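Local coordinates for protein putative glycoside hydrolase (Bacteroides ovatus, PDB 4ONZ) that is of unknown function but is a putative glycoside hydrolase whose all-beta fold is consistent with a five-bladed beta-propeller, at residues Ala274-Asn279 with Leu300-Phe305; Pro222-Asp225 with Glu229-Lys232; Asn189-Asp194 with Pro251-Lys256. One frame throughout, in Å; residues are numbered along the deposited sequence.

The three contacts are separate: their centres lie 24 to 28 Å apart and none touches another. Interactions 1 and 2 are surface contacts between loop segments, whereas interaction 3 is partly buried, between two strands that both pair with strand 180-187. Along the chain, interaction 2 is nested in the loop that interaction 3 closes, and interaction 1 opens after both. Their chemistry follows their place. Interaction 2 relies on backbone hydrogen bonds and a carboxylate grip; interaction 1 has no direct hydrogen bond and depends on a proline against a tyrosine face; interaction 3 joins its segments through side chains alone, by one apolar touch and one salt bridge.

Interaction 1: Ala274-Asn279 with Leu300-Phe305; sequences ANYPGN and LDKPFF
The ring of Tyr276 has Pro303 over one face and Asn275 CB, from its own segment, over the opposite one. Pro303 CG stands 3.7 Å from the centroid of the Tyr276 ring and 21° off the ring normal, which meets the geometry of a CH-pi contact. The proline is displaced toward the phenol end, since Pro303 CD comes within 3.3 Å of both Tyr276 CZ and Tyr276 OH. At the edge, near the ring plane, lies Lys302 CD, 3.9 Å from Tyr276 OH. The Lys302 chain bends at chi2 (-68°) and then runs extended, which carries its amine past the hydroxyl toward Asn275. There Lys302 NZ and Asn275 ND2 approach to 3.3 Å, but both are donors and no hydrogen bond joins them. The amine is instead held by a salt bridge to Asp273, whose carboxylate also accepts a hydrogen bond from the backbone N of Asn275. One water accepts from Lys302 NZ at 2.8 Å and makes a weak contact with Tyr276 OH at 3.5 Å. Further along, Phe304 and Phe305 both face Ala283 in a classic beta bulge, setting the 300-305 loop against strand 281-288. With no hydrogen bond between the loops, the direct contact is mainly the CH-pi packing of Pro303 on Tyr276, plus a water link weak at the hydroxyl; Asp273 meets the lysine charge.

Interaction 2: Pro222-Asp225 with Glu229-Lys232; sequences PVLD and ELMK
The side chain of Asp225 turns toward Glu229. Asp225 CB lies 3.9 Å from Glu229 O, and Asp225 CG comes within 3.4 Å of the same Glu229 O. Placing CG between the backbone N and the carbonyl carbon (chi1 66°) turns Asp225 OD1 to the backbone amide of Glu229, whose N donates to it at 3.0 Å. That N-H arrives from above the carboxylate plane, 45° out of it. Asp225 OD2 lies 4.4 Å from Glu229 OE1, two like charges not in contact; the Glu229 charge is met by a salt bridge to Lys227.

The backbones add two nearly straight bonds: Asp225 N to Glu229 O at 2.8 Å, and Met231 N to Val223 O at 3.0 Å. A water lies within hydrogen-bonding distance of both Val223 O and Met231 O. An apolar touch flanks these bonds, Leu230 CD2 against Pro222 CB at 3.7 Å. Leu224 and Leu230, with CA atoms 4.6 Å apart, thus form a non-hydrogen-bonded pair between the two backbone bonds. This single antiparallel bridge has five residues between its partners and, with Asp225 OD1 accepting the Glu229 amide, closes a tight hairpin-like loop after strand 221-222.

Interaction 3: Asn189-Asp194 with Pro251-Lys256; sequences NQLVID and PAIRTK
Two strands that pair with the same neighbour, strand 180-187, meet here through Leu191 on strand 190-193 and Asp194 just after it, and through Ile253 and Arg254 on the other. Strand 190-193 runs antiparallel to 180-187 and strand 245-255 parallel to it. The nearest CA atoms, those of Leu191 and Ile253, remain 8.3 Å apart, so side chains alone bridge the gap. Leu191 CD2 touches Ile253 CD1 at 3.6 Å, the two side chains crossing at about a right angle. Ile253 is extended, with CG1 anti to its backbone N (chi1 -172°), which sends CD1 out to that meeting.

Strands 180-187 and 245-255 each carry on into a run of antiparallel strands, and their parallel pairing is consistent with the inner strands of adjacent propeller blades; Asp194 and Arg254 lie near this seam. Asp194 OD2 accepts from Arg254 NE in a salt bridge whose modelled 2.5 Å is doubtful and probably overshort. The NE atom sits almost in line with the C-O bond of that oxygen, which lies near the guanidinium edge, tilted slightly out of its plane. Carboxylate and guanidinium planes are 69° apart, and the bond is a single one through NE, not a bidentate pair. NH1 is engaged by Gly290 O and NH2 by Lys195 O, which together would limit rotation of the guanidinium group.

Interaction 1: Ala274-Asn279 with Leu300-Phe305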
ATOM      1  N   ALA A 274     -11.026   8.998 -21.097  1.00 21.02           N
ATOM      2  CA  ALA A 274     -10.518   8.403 -22.332  1.00 20.63           C
ATOM      3  C   ALA A 274      -9.011   8.592 -22.541  1.00 20.48           C
ATOM      4  O   ALA A 274      -8.428   7.926 -23.375  1.00 20.44           O
ATOM      5  CB  ALA A 274     -11.274   8.956 -23.525  1.00 21.47           C
ATOM      6  N   ASN A 275      -8.389   9.521 -21.820  1.00 22.15           N
ATOM      7  CA  ASN A 275      -6.943   9.732 -21.939  1.00 22.97           C
ATOM      8  C   ASN A 275      -6.124   8.601 -21.315  1.00 23.78           C
ATOM      9  O   ASN A 275      -4.909   8.517 -21.532  1.00 24.70           O
ATOM     10  CB  ASN A 275      -6.554  11.054 -21.288  1.00 25.86           C
ATOM     11  CG  ASN A 275      -7.003  12.255 -22.093  1.00 26.50           C
ATOM     12  OD1 ASN A 275      -6.374  12.604 -23.086  1.00 28.77           O
ATOM     13  ND2 ASN A 275      -8.073  12.906 -21.657  1.00 26.66           N
ATOM     14  N   TYR A 276      -6.786   7.737 -20.541  1.00 22.47           N
ATOM     15  CA  TYR A 276      -6.117   6.630 -19.854  1.00 20.07           C
ATOM     16  C   TYR A 276      -6.792   5.305 -20.196  1.00 19.49           C
ATOM     17  O   TYR A 276      -7.964   5.277 -20.573  1.00 19.78           O
ATOM     18  CB  TYR A 276      -6.096   6.912 -18.340  1.00 19.02           C
ATOM     19  CG  TYR A 276      -5.467   8.245 -18.091  1.00 19.65           C
ATOM     20  CD1 TYR A 276      -4.084   8.401 -18.168  1.00 20.43           C
ATOM     21  CD2 TYR A 276      -6.245   9.368 -17.871  1.00 20.70           C
ATOM     22  CE1 TYR A 276      -3.498   9.646 -18.009  1.00 22.01           C
ATOM     23  CE2 TYR A 276      -5.667  10.612 -17.697  1.00 22.76           C
ATOM     24  CZ  TYR A 276      -4.297  10.741 -17.771  1.00 22.16           C
ATOM     25  OH  TYR A 276      -3.738  11.978 -17.614  1.00 27.13           O
ATOM     26  N   PRO A 277      -6.058   4.194 -20.072  1.00 21.72           N
ATOM     27  CA  PRO A 277      -6.641   2.913 -20.460  1.00 22.32           C
ATOM     28  C   PRO A 277      -7.820   2.491 -19.590  1.00 20.97           C
ATOM     29  O   PRO A 277      -7.847   2.794 -18.399  1.00 19.31           O
ATOM     30  CB  PRO A 277      -5.480   1.929 -20.285  1.00 23.93           C
ATOM     31  CG  PRO A 277      -4.250   2.766 -20.180  1.00 24.59           C
ATOM     32  CD  PRO A 277      -4.690   4.039 -19.558  1.00 24.58           C
ATOM     33  N   GLY A 278      -8.792   1.825 -20.199  1.00 21.27           N
ATOM     34  CA  GLY A 278      -9.946   1.308 -19.466  1.00 22.11           C
ATOM     35  C   GLY A 278      -9.487   0.180 -18.556  1.00 20.66           C
ATOM     36  O   GLY A 278      -8.597  -0.583 -18.926  1.00 18.73           O
ATOM     37  N   ASN A 279     -10.089   0.089 -17.369  1.00 22.45           N
ATOM     38  CA  ASN A 279      -9.743  -0.909 -16.334  1.00 24.37           C
ATOM     39  C   ASN A 279      -8.313  -0.839 -15.770  1.00 26.82           C
ATOM     40  O   ASN A 279      -7.893  -1.710 -15.022  1.00 31.85           O
ATOM     41  CB  ASN A 279     -10.072  -2.331 -16.792  1.00 27.07           C
ATOM     42  CG  ASN A 279     -11.563  -2.564 -16.920  1.00 31.29           C
ATOM     43  OD1 ASN A 279     -12.367  -2.009 -16.160  1.00 30.23           O
ATOM     44  ND2 ASN A 279     -11.943  -3.400 -17.870  1.00 35.37           N
ATOM     45  N   LEU A 300      -6.197  16.020  -7.382  1.00 24.21           N
ATOM     46  CA  LEU A 300      -5.770  16.072  -8.782  1.00 23.77           C
ATOM     47  C   LEU A 300      -6.868  15.589  -9.720  1.00 25.15           C
ATOM     48  O   LEU A 300      -7.499  14.561  -9.467  1.00 22.60           O
ATOM     49  CB  LEU A 300      -4.516  15.233  -9.012  1.00 23.71           C
ATOM     50  CG  LEU A 300      -3.275  15.735  -8.275  1.00 24.02           C
ATOM     51  CD1 LEU A 300      -2.098  14.823  -8.534  1.00 24.05           C
ATOM     52  CD2 LEU A 300      -2.957  17.147  -8.713  1.00 25.84           C
ATOM     53  N   ASP A 301      -7.102  16.353 -10.782  1.00 25.11           N
ATOM     54  CA  ASP A 301      -8.069  15.986 -11.807  1.00 26.69           C
ATOM     55  C   ASP A 301      -7.517  14.890 -12.699  1.00 25.09           C
ATOM     56  O   ASP A 301      -8.264  14.039 -13.163  1.00 25.23           O
ATOM     57  CB  ASP A 301      -8.416  17.187 -12.693  1.00 30.33           C
ATOM     58  CG  ASP A 301      -9.341  18.161 -12.017  1.00 35.21           C
ATOM     59  OD1 ASP A 301     -10.067  17.752 -11.094  1.00 37.12           O
ATOM     60  OD2 ASP A 301      -9.366  19.333 -12.433  1.00 45.56           O
ATOM     61  N   LYS A 302      -6.216  14.963 -12.962  1.00 23.71           N
ATOM     62  CA  LYS A 302      -5.505  14.019 -13.807  1.00 25.18           C
ATOM     63  C   LYS A 302      -4.486  13.288 -12.958  1.00 23.22           C
ATOM     64  O   LYS A 302      -3.952  13.862 -12.000  1.00 22.28           O
ATOM     65  CB  LYS A 302      -4.767  14.772 -14.923  1.00 27.36           C
ATOM     66  CG  LYS A 302      -5.665  15.531 -15.892  1.00 30.02           C
ATOM     67  CD  LYS A 302      -6.491  14.591 -16.745  1.00 31.84           C
ATOM     68  CE  LYS A 302      -7.292  15.340 -17.804  1.00 35.44           C
ATOM     69  NZ  LYS A 302      -7.941  14.387 -18.753  1.00 34.94           N
ATOM     70  N   PRO A 303      -4.185  12.029 -13.311  1.00 22.00           N
ATOM     71  CA  PRO A 303      -3.216  11.307 -12.503  1.00 20.05           C
ATOM     72  C   PRO A 303      -1.811  11.903 -12.632  1.00 20.94           C
ATOM     73  O   PRO A 303      -1.483  12.498 -13.658  1.00 20.25           O
ATOM     74  CB  PRO A 303      -3.286   9.874 -13.057  1.00 20.98           C
ATOM     75  CG  PRO A 303      -3.815   9.998 -14.441  1.00 21.35           C
ATOM     76  CD  PRO A 303      -4.608  11.274 -14.506  1.00 21.56           C
ATOM     77  N   PHE A 304      -1.016  11.805 -11.572  1.00 20.01           N
ATOM     78  CA  PHE A 304       0.353  12.315 -11.610  1.00 21.45           C
ATOM     79  C   PHE A 304       1.301  11.215 -12.087  1.00 23.54           C
ATOM     80  O   PHE A 304       2.446  11.481 -12.437  1.00 25.68           O
ATOM     81  CB  PHE A 304       0.786  12.844 -10.238  1.00 21.14           C
ATOM     82  CG  PHE A 304       1.131  11.768  -9.240  1.00 18.64           C
ATOM     83  CD1 PHE A 304       0.154  11.179  -8.459  1.00 18.69           C
ATOM     84  CD2 PHE A 304       2.447  11.368  -9.066  1.00 18.58           C
ATOM     85  CE1 PHE A 304       0.482  10.200  -7.535  1.00 18.68           C
ATOM     86  CE2 PHE A 304       2.776  10.383  -8.158  1.00 19.78           C
ATOM     87  CZ  PHE A 304       1.799   9.805  -7.383  1.00 18.30           C
ATOM     88  N   PHE A 305       0.825   9.974 -12.090  1.00 21.38           N
ATOM     89  CA  PHE A 305       1.654   8.846 -12.507  1.00 23.01           C
ATOM     90  C   PHE A 305       0.757   7.828 -13.207  1.00 21.62           C
ATOM     91  O   PHE A 305      -0.235   7.384 -12.639  1.00 20.13           O
ATOM     92  CB  PHE A 305       2.356   8.238 -11.286  1.00 21.96           C
ATOM     93  CG  PHE A 305       3.562   7.408 -11.629  1.00 21.30           C
ATOM     94  CD1 PHE A 305       4.799   8.014 -11.839  1.00 22.67           C
ATOM     95  CD2 PHE A 305       3.470   6.037 -11.737  1.00 20.73           C
ATOM     96  CE1 PHE A 305       5.923   7.261 -12.162  1.00 22.22           C
ATOM     97  CE2 PHE A 305       4.588   5.271 -12.059  1.00 21.26           C
ATOM     98  CZ  PHE A 305       5.814   5.886 -12.271  1.00 22.93           C
TER
HETATM   99  O   HOH W   1      -5.435  14.017 -19.860  1.00 48.00           O

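Interaction 2: Pro222-Asp225 with Glu229-Lys232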
ATOM      1  N   PRO A 222     -13.237   2.446  12.628  1.00 16.62           N
ATOM      2  CA  PRO A 222     -13.640   3.188  11.443  1.00 16.86           C
ATOM      3  C   PRO A 222     -14.434   4.433  11.825  1.00 18.71           C
ATOM      4  O   PRO A 222     -15.222   4.402  12.781  1.00 20.77           O
ATOM      5  CB  PRO A 222     -14.500   2.194  10.675  1.00 16.54           C
ATOM      6  CG  PRO A 222     -14.035   0.846  11.128  1.00 16.11           C
ATOM      7  CD  PRO A 222     -13.641   1.029  12.562  1.00 16.72           C
ATOM      8  N   VAL A 223     -14.221   5.522  11.103  1.00 18.63           N
ATOM      9  CA  VAL A 223     -14.906   6.766  11.416  1.00 20.20           C
ATOM     10  C   VAL A 223     -16.297   6.712  10.808  1.00 20.94           C
ATOM     11  O   VAL A 223     -16.454   6.433   9.614  1.00 19.16           O
ATOM     12  CB  VAL A 223     -14.128   8.004  10.938  1.00 20.81           C
ATOM     13  CG1 VAL A 223     -14.881   9.289  11.288  1.00 22.37           C
ATOM     14  CG2 VAL A 223     -12.745   8.024  11.578  1.00 21.09           C
ATOM     15  N   LEU A 224     -17.290   6.973  11.658  1.00 21.24           N
ATOM     16  CA  LEU A 224     -18.703   6.935  11.296  1.00 22.26           C
ATOM     17  C   LEU A 224     -19.287   8.340  11.205  1.00 24.16           C
ATOM     18  O   LEU A 224     -18.847   9.242  11.916  1.00 24.81           O
ATOM     19  CB  LEU A 224     -19.476   6.156  12.359  1.00 23.01           C
ATOM     20  CG  LEU A 224     -19.020   4.717  12.600  1.00 22.69           C
ATOM     21  CD1 LEU A 224     -19.780   4.097  13.759  1.00 23.61           C
ATOM     22  CD2 LEU A 224     -19.187   3.881  11.346  1.00 22.97           C
ATOM     23  N   ASP A 225     -20.271   8.515  10.329  1.00 25.79           N
ATOM     24  CA  ASP A 225     -20.935   9.818  10.153  1.00 27.98           C
ATOM     25  C   ASP A 225     -22.210   9.897  11.023  1.00 30.70           C
ATOM     26  O   ASP A 225     -22.495   8.984  11.810  1.00 29.66           O
ATOM     27  CB  ASP A 225     -21.231  10.090   8.665  1.00 27.17           C
ATOM     28  CG  ASP A 225     -22.260   9.127   8.062  1.00 28.92           C
ATOM     29  OD1 ASP A 225     -23.015   8.466   8.815  1.00 28.59           O
ATOM     30  OD2 ASP A 225     -22.315   9.045   6.820  1.00 29.40           O
ATOM     31  N   GLU A 229     -23.068   5.568   9.584  1.00 24.62           N
ATOM     32  CA  GLU A 229     -22.513   4.843   8.444  1.00 23.77           C
ATOM     33  C   GLU A 229     -21.046   5.206   8.264  1.00 22.06           C
ATOM     34  O   GLU A 229     -20.606   6.251   8.723  1.00 19.64           O
ATOM     35  CB  GLU A 229     -23.265   5.213   7.162  1.00 27.67           C
ATOM     36  CG  GLU A 229     -24.709   4.734   7.131  1.00 32.14           C
ATOM     37  CD  GLU A 229     -25.415   5.089   5.839  1.00 40.99           C
ATOM     38  OE1 GLU A 229     -25.455   6.282   5.496  1.00 44.06           O
ATOM     39  OE2 GLU A 229     -25.957   4.178   5.176  1.00 45.98           O
ATOM     40  N   LEU A 230     -20.296   4.346   7.577  1.00 22.19           N
ATOM     41  CA  LEU A 230     -18.890   4.640   7.280  1.00 21.59           C
ATOM     42  C   LEU A 230     -18.822   5.971   6.549  1.00 22.04           C
ATOM     43  O   LEU A 230     -19.514   6.167   5.542  1.00 22.16           O
ATOM     44  CB  LEU A 230     -18.287   3.547   6.405  1.00 20.65           C
ATOM     45  CG  LEU A 230     -18.182   2.165   7.040  1.00 20.99           C
ATOM     46  CD1 LEU A 230     -17.854   1.110   5.991  1.00 20.54           C
ATOM     47  CD2 LEU A 230     -17.145   2.199   8.153  1.00 21.47           C
HETATM   48  N   MSE A 231     -17.982   6.877   7.041  1.00 21.79           N
HETATM   49  CA  MSE A 231     -17.847   8.193   6.439  0.60 23.53           C
HETATM   50  C   MSE A 231     -16.884   8.182   5.280  1.00 24.32           C
HETATM   51  O   MSE A 231     -15.695   7.906   5.457  1.00 22.39           O
HETATM   52  CB  MSE A 231     -17.319   9.172   7.481  0.60 26.20           C
HETATM   53  CG  MSE A 231     -17.218  10.558   6.855  0.60 29.48           C
HETATM   54 SE   MSE A 231     -16.656  11.866   8.201  0.45 32.52          SE
HETATM   55  CE  MSE A 231     -14.777  11.323   8.276  0.60 29.96           C
ATOM     56  N   LYS A 232     -17.381   8.513   4.088  1.00 22.46           N
ATOM     57  CA  LYS A 232     -16.538   8.563   2.892  1.00 22.82           C
ATOM     58  C   LYS A 232     -15.939   9.949   2.749  1.00 22.24           C
ATOM     59  O   LYS A 232     -16.655  10.952   2.803  1.00 22.45           O
ATOM     60  CB  LYS A 232     -17.339   8.239   1.634  1.00 23.79           C
ATOM     61  CG  LYS A 232     -17.922   6.846   1.612  1.00 27.47           C
ATOM     62  CD  LYS A 232     -18.784   6.629   0.385  1.00 27.33           C
ATOM     63  CE  LYS A 232     -19.346   5.222   0.400  1.00 31.84           C
ATOM     64  NZ  LYS A 232     -20.141   4.919  -0.816  1.00 33.52           N
TER
HETATM   65  O   HOH W   2     -14.519   6.712   7.620  1.00 20.71           O
HETATM   66  O   HOH W   3     -23.854   8.176   5.008  1.00 38.68           O

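Interaction 3: Asn189-Asp194 with Pro251-Lys256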
ATOM      1  N   ASN A 189      15.248  12.724   8.988  0.50 39.06           N
ATOM      2  CA  ASN A 189      15.802  11.767   8.032  0.50 40.62           C
ATOM      3  C   ASN A 189      14.992  10.477   7.799  0.50 38.02           C
ATOM      4  O   ASN A 189      15.383   9.637   6.988  0.50 36.89           O
ATOM      5  CB  ASN A 189      17.201  11.379   8.511  0.50 44.98           C
ATOM      6  CG  ASN A 189      18.169  11.158   7.369  0.50 49.07           C
ATOM      7  OD1 ASN A 189      18.792  10.104   7.255  0.50 53.71           O
ATOM      8  ND2 ASN A 189      18.293  12.162   6.509  0.50 50.17           N
ATOM      9  N   GLN A 190      13.878  10.326   8.510  1.00 35.67           N
ATOM     10  CA  GLN A 190      13.022   9.141   8.429  1.00 33.86           C
ATOM     11  C   GLN A 190      11.546   9.478   8.436  1.00 29.49           C
ATOM     12  O   GLN A 190      11.120  10.441   9.083  1.00 28.37           O
ATOM     13  CB  GLN A 190      13.284   8.220   9.631  1.00 37.31           C
ATOM     14  CG  GLN A 190      14.498   7.322   9.494  1.00 42.97           C
ATOM     15  CD  GLN A 190      14.632   6.361  10.661  1.00 47.35           C
ATOM     16  OE1 GLN A 190      14.543   6.765  11.823  1.00 54.20           O
ATOM     17  NE2 GLN A 190      14.865   5.085  10.360  1.00 48.04           N
ATOM     18  N   LEU A 191      10.764   8.664   7.729  1.00 25.41           N
ATOM     19  CA  LEU A 191       9.317   8.793   7.755  1.00 23.77           C
ATOM     20  C   LEU A 191       8.843   8.010   8.967  1.00 24.12           C
ATOM     21  O   LEU A 191       9.154   6.834   9.112  1.00 22.93           O
ATOM     22  CB  LEU A 191       8.661   8.238   6.488  1.00 23.60           C
ATOM     23  CG  LEU A 191       8.960   8.942   5.156  1.00 24.59           C
ATOM     24  CD1 LEU A 191       8.172   8.297   4.027  1.00 23.82           C
ATOM     25  CD2 LEU A 191       8.658  10.430   5.231  1.00 25.90           C
ATOM     26  N   VAL A 192       8.091   8.668   9.838  1.00 22.97           N
ATOM     27  CA  VAL A 192       7.579   8.020  11.042  1.00 22.78           C
ATOM     28  C   VAL A 192       6.082   8.225  11.171  1.00 21.39           C
ATOM     29  O   VAL A 192       5.548   9.216  10.685  1.00 21.57           O
ATOM     30  CB  VAL A 192       8.259   8.584  12.305  1.00 23.96           C
ATOM     31  CG1 VAL A 192       9.767   8.429  12.191  1.00 25.94           C
ATOM     32  CG2 VAL A 192       7.877  10.042  12.548  1.00 24.83           C
ATOM     33  N   ILE A 193       5.420   7.285  11.837  1.00 22.26           N
ATOM     34  CA  ILE A 193       3.991   7.363  12.111  1.00 21.92           C
ATOM     35  C   ILE A 193       3.714   8.615  12.935  1.00 22.93           C
ATOM     36  O   ILE A 193       4.496   8.961  13.832  1.00 22.60           O
ATOM     37  CB  ILE A 193       3.513   6.074  12.825  1.00 22.05           C
ATOM     38  CG1 ILE A 193       3.494   4.933  11.808  1.00 19.89           C
ATOM     39  CG2 ILE A 193       2.136   6.263  13.460  1.00 22.65           C
ATOM     40  CD1 ILE A 193       3.286   3.551  12.387  1.00 20.42           C
ATOM     41  N   ASP A 194       2.635   9.323  12.614  1.00 23.60           N
ATOM     42  CA  ASP A 194       2.287  10.548  13.344  1.00 24.50           C
ATOM     43  C   ASP A 194       0.819  10.560  13.748  1.00 25.72           C
ATOM     44  O   ASP A 194      -0.038  10.145  12.980  1.00 27.29           O
ATOM     45  CB  ASP A 194       2.610  11.787  12.523  1.00 26.89           C
ATOM     46  CG  ASP A 194       2.480  13.079  13.337  1.00 29.56           C
ATOM     47  OD1 ASP A 194       2.838  13.080  14.533  1.00 28.93           O
ATOM     48  OD2 ASP A 194       2.017  14.091  12.775  1.00 31.80           O
ATOM     49  N   PRO A 251       1.403   4.857   2.741  1.00 19.28           N
ATOM     50  CA  PRO A 251       1.033   5.635   3.927  1.00 17.78           C
ATOM     51  C   PRO A 251       0.927   7.132   3.604  1.00 17.77           C
ATOM     52  O   PRO A 251       1.698   7.618   2.799  1.00 17.77           O
ATOM     53  CB  PRO A 251       2.199   5.358   4.878  1.00 17.68           C
ATOM     54  CG  PRO A 251       2.599   3.967   4.532  1.00 17.11           C
ATOM     55  CD  PRO A 251       2.501   3.911   3.034  1.00 19.14           C
ATOM     56  N   ALA A 252      -0.051   7.827   4.187  1.00 16.87           N
ATOM     57  CA  ALA A 252      -0.244   9.253   3.931  1.00 16.78           C
ATOM     58  C   ALA A 252       0.926  10.001   4.550  1.00 17.84           C
ATOM     59  O   ALA A 252       1.569   9.513   5.491  1.00 19.90           O
ATOM     60  CB  ALA A 252      -1.562   9.739   4.503  1.00 16.18           C
ATOM     61  N   ILE A 253       1.204  11.188   4.040  1.00 19.70           N
ATOM     62  CA  ILE A 253       2.355  11.929   4.518  1.00 21.59           C
ATOM     63  C   ILE A 253       2.061  13.412   4.736  1.00 23.63           C
ATOM     64  O   ILE A 253       1.489  14.083   3.874  1.00 23.14           O
ATOM     65  CB  ILE A 253       3.557  11.700   3.564  1.00 23.23           C
ATOM     66  CG1 ILE A 253       4.841  12.301   4.138  1.00 24.39           C
ATOM     67  CG2 ILE A 253       3.276  12.239   2.162  1.00 23.25           C
ATOM     68  CD1 ILE A 253       6.067  12.001   3.303  1.00 25.66           C
ATOM     69  N   ARG A 254       2.438  13.907   5.913  1.00 24.79           N
ATOM     70  CA  ARG A 254       2.290  15.326   6.224  1.00 25.87           C
ATOM     71  C   ARG A 254       3.267  16.154   5.378  1.00 26.80           C
ATOM     72  O   ARG A 254       4.391  15.717   5.116  1.00 23.17           O
ATOM     73  CB  ARG A 254       2.548  15.607   7.701  1.00 26.54           C
ATOM     74  CG  ARG A 254       1.462  15.138   8.652  1.00 26.72           C
ATOM     75  CD  ARG A 254       1.627  15.873   9.976  1.00 28.84           C
ATOM     76  NE  ARG A 254       0.723  15.403  11.019  1.00 29.29           N
ATOM     77  CZ  ARG A 254      -0.507  15.865  11.245  1.00 29.85           C
ATOM     78  NH1 ARG A 254      -1.037  16.826  10.492  1.00 29.81           N
ATOM     79  NH2 ARG A 254      -1.215  15.356  12.249  1.00 30.87           N
ATOM     80  N   THR A 255       2.809  17.333   4.945  1.00 27.46           N
ATOM     81  CA  THR A 255       3.620  18.280   4.161  1.00 28.98           C
ATOM     82  C   THR A 255       3.301  19.687   4.665  1.00 29.66           C
ATOM     83  O   THR A 255       2.396  19.851   5.481  1.00 28.03           O
ATOM     84  CB  THR A 255       3.279  18.250   2.651  1.00 29.10           C
ATOM     85  OG1 THR A 255       1.976  18.815   2.434  1.00 27.04           O
ATOM     86  CG2 THR A 255       3.324  16.828   2.095  1.00 28.18           C
ATOM     87  N   LYS A 256       4.021  20.692   4.172  1.00 35.97           N
ATOM     88  CA  LYS A 256       3.773  22.090   4.571  1.00 38.07           C
ATOM     89  C   LYS A 256       2.329  22.533   4.301  1.00 37.32           C
ATOM     90  O   LYS A 256       1.784  23.358   5.034  1.00 36.35           O
ATOM     91  CB  LYS A 256       4.684  23.062   3.818  1.00 43.13           C
ATOM     92  CG  LYS A 256       6.175  22.923   4.058  1.00 48.69           C
ATOM     93  CD  LYS A 256       6.918  24.037   3.328  1.00 53.16           C
ATOM     94  CE  LYS A 256       8.423  23.830   3.338  1.00 55.00           C
ATOM     95  NZ  LYS A 256       8.976  23.717   4.714  1.00 57.34           N
TER